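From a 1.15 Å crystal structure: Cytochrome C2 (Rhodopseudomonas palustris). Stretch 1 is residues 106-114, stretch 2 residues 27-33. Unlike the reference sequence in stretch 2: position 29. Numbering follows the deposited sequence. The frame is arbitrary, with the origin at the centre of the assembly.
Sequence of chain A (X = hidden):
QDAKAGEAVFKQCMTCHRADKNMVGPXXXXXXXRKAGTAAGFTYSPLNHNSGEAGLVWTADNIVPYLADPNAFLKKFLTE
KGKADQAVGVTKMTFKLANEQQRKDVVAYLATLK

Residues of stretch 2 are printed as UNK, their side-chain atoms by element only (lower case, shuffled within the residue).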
# COMPACT_ATOMS: atom_id res chain seq x y z
N VAL A 106 4.17 -10.65 -4.25
CA VAL A 106 2.89 -9.98 -4.53
C VAL A 106 3.12 -8.62 -5.14
O VAL A 106 2.31 -8.20 -5.96
CB VAL A 106 1.97 -9.95 -3.30
CG1 VAL A 106 2.34 -8.89 -2.28
CG2 VAL A 106 0.54 -9.82 -3.77
N VAL A 107 4.18 -7.93 -4.76
CA VAL A 107 4.47 -6.62 -5.33
C VAL A 107 4.82 -6.75 -6.80
O VAL A 107 4.39 -5.94 -7.64
CB VAL A 107 5.53 -5.87 -4.50
CG1 VAL A 107 6.06 -4.68 -5.24
CG2 VAL A 107 4.88 -5.50 -3.18
N ALA A 108 5.57 -7.79 -7.20
CA ALA A 108 5.76 -8.10 -8.64
C ALA A 108 4.45 -8.35 -9.31
O ALA A 108 4.19 -7.92 -10.44
CB ALA A 108 6.74 -9.26 -8.77
N TYR A 109 3.49 -9.07 -8.65
CA TYR A 109 2.19 -9.31 -9.21
C TYR A 109 1.39 -8.03 -9.40
O TYR A 109 0.73 -7.82 -10.42
CB TYR A 109 1.44 -10.36 -8.34
CG TYR A 109 0.11 -10.66 -8.99
CD1 TYR A 109 0.08 -11.49 -10.09
CD2 TYR A 109 -1.08 -10.14 -8.52
CE1 TYR A 109 -1.10 -11.79 -10.72
CE2 TYR A 109 -2.27 -10.43 -9.18
CZ TYR A 109 -2.29 -11.28 -10.30
OH TYR A 109 -3.48 -11.56 -10.94
N LEU A 110 1.48 -7.10 -8.44
CA LEU A 110 0.77 -5.84 -8.57
C LEU A 110 1.21 -5.08 -9.84
O LEU A 110 0.38 -4.40 -10.45
CB LEU A 110 1.02 -4.93 -7.36
CG LEU A 110 0.49 -5.43 -6.00
CD1 LEU A 110 0.87 -4.40 -4.92
CD2 LEU A 110 -0.97 -5.72 -6.07
N ALA A 111 2.46 -5.21 -10.21
CA ALA A 111 2.94 -4.52 -11.40
C ALA A 111 2.32 -5.06 -12.67
O ALA A 111 2.34 -4.35 -13.70
CB ALA A 111 4.46 -4.55 -11.47
N THR A 112 1.79 -6.27 -12.67
CA THR A 112 1.17 -6.87 -13.82
C THR A 112 -0.25 -6.39 -13.98
O THR A 112 -0.90 -6.77 -14.98
CB THR A 112 1.15 -8.44 -13.74
OG1 THR A 112 0.11 -8.85 -12.84
CG2 THR A 112 2.53 -8.96 -13.44
N LEU A 113 -0.80 -5.62 -13.07
CA LEU A 113 -2.20 -5.29 -13.09
C LEU A 113 -2.46 -4.27 -14.20
O LEU A 113 -3.62 -4.12 -14.56
CB LEU A 113 -2.74 -4.93 -11.70
CG LEU A 113 -2.70 -6.08 -10.70
CD1 LEU A 113 -3.20 -5.61 -9.34
CD2 LEU A 113 -3.51 -7.30 -11.21
N LYS A 114 -1.45 -3.56 -14.65
CA LYS A 114 -1.62 -2.57 -15.70
C LYS A 114 -0.35 -2.51 -16.49
O LYS A 114 -0.45 -2.10 -17.70
CB LYS A 114 -2.01 -1.25 -15.03
CG LYS A 114 -3.05 -0.50 -15.84
CD LYS A 114 -4.06 0.25 -15.00
CE LYS A 114 -3.63 1.69 -14.78
NZ LYS A 114 -2.15 1.92 -14.78
OXT LYS A 114 0.72 -2.84 -15.99
N UNK A 27 -8.98 -0.12 -4.99
CA UNK A 27 -8.55 -0.84 -6.17
C UNK A 27 -7.05 -0.73 -6.33
O UNK A 27 -6.48 0.35 -6.10
c UNK A 27 -9.17 -0.17 -7.42
N UNK A 28 -6.39 -1.82 -6.75
CA UNK A 28 -4.94 -1.82 -6.83
C UNK A 28 -4.36 -1.75 -8.24
O UNK A 28 -3.16 -1.63 -8.37
c UNK A 28 -4.37 -3.01 -6.07
c UNK A 28 -3.90 -1.73 -3.92
c UNK A 28 -4.11 -4.23 -3.89
c UNK A 28 -4.58 -2.94 -4.54
N UNK A 29 -5.19 -1.85 -9.28
CA UNK A 29 -4.58 -1.80 -10.61
C UNK A 29 -3.96 -0.38 -10.77
O UNK A 29 -4.64 0.63 -10.54
c UNK A 29 -5.57 -2.13 -11.66
N UNK A 30 -2.72 -0.32 -11.20
CA UNK A 30 -2.05 0.92 -11.38
C UNK A 30 -1.43 1.48 -10.13
O UNK A 30 -0.83 2.56 -10.19
N UNK A 31 -1.50 0.75 -9.03
CA UNK A 31 -0.86 1.27 -7.79
C UNK A 31 0.64 1.39 -7.89
O UNK A 31 1.27 2.25 -7.28
c UNK A 31 -0.95 1.12 -5.25
c UNK A 31 -1.27 0.42 -6.56
c UNK A 31 -0.65 -0.97 -6.55
N UNK A 32 1.27 0.46 -8.63
CA UNK A 32 2.75 0.48 -8.67
C UNK A 32 3.19 1.68 -9.50
O UNK A 32 2.79 1.86 -10.64
c UNK A 32 3.35 -0.82 -9.20
c UNK A 32 2.84 -2.02 -8.44
c UNK A 32 4.86 -0.79 -9.14
N UNK A 33 3.99 2.53 -8.87
CA UNK A 33 4.50 3.76 -9.49
C UNK A 33 3.57 4.93 -9.31
O UNK A 33 3.87 6.00 -9.88
O HOH W 1 -0.04 -1.60 -10.72

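Position 27 carries a single side-chain carbon, a CB with nothing beyond it, and its CB stays 8.3 Å from the nearest atom of stretch 1, Leu 113 CD1. One carbon means alanine: Ala 27 leads into the contact without joining it.

Position 28 has four carbons, forked at the second. Its CA-to-CB bond points toward stretch 1, one terminal carbon lies 4.1 Å from Leu 110 CD2, and its CB is 4.3 Å from Leu 113 CD1. A four-carbon chain that forks one atom beyond CB is leucine, so this is Leu 28, in the m, t rotamer that both leucines of stretch 1 also adopt.

Position 29 again has one carbon. That CB sits 4.0 Å from Leu 113 CB, and the backbone is closer still, CA to Leu 113 CB at 3.8 Å. It is alanine, Ala 29, where the reference sequence has glycine.

Position 30 has no side-chain atoms, and its phi/psi of 84/4 suits the third place of a type II turn. An ideal CB here would jam against the carbonyl O of Ala 29 and fall 2.9 Å from Lys 114 CE. This is glycine, and the bare CA of Gly 30 lies 3.5 Å from Lys 114 NZ.

Position 31 shows three carbons, a CB bearing two others. One of that pair lies 4.1 Å from Leu 110 CD1. The fork at CB gives valine; Val 31 N closes the turn with a hydrogen bond to Leu 28 O at 3.0 Å.

Position 32 repeats the three-carbon fork, now with CB toward stretch 1. One branch carbon packs 3.6 Å from Leu 110 CB and 4.3 Å from Ala 111 CB. Atoms alone say valine, and Val 32, chi1 t, loses more area to this contact than any other residue in either stretch.

Position 33 has no side-chain atoms and touches nothing on stretch 1. Its phi of 88° favours glycine, and Gly 33 it is.

The rule is a turn and the residue after it packed against the last part of a helix and the chain's C-terminal residues through shape, with no direct hydrogen bond across. Leu 110 is the hub, meeting Leu 28, Val 31 and Val 32, while Leu 113 extends the apolar surface over Ala 29. Water 1 supplies a polar link: it donates to Leu 110 O at 2.8 Å and accepts from Val 32 N at 3.2 Å and, weakly, from Gly 30 N at 3.0 Å.

Stretch 2, residues 27-33: ALAGVVG
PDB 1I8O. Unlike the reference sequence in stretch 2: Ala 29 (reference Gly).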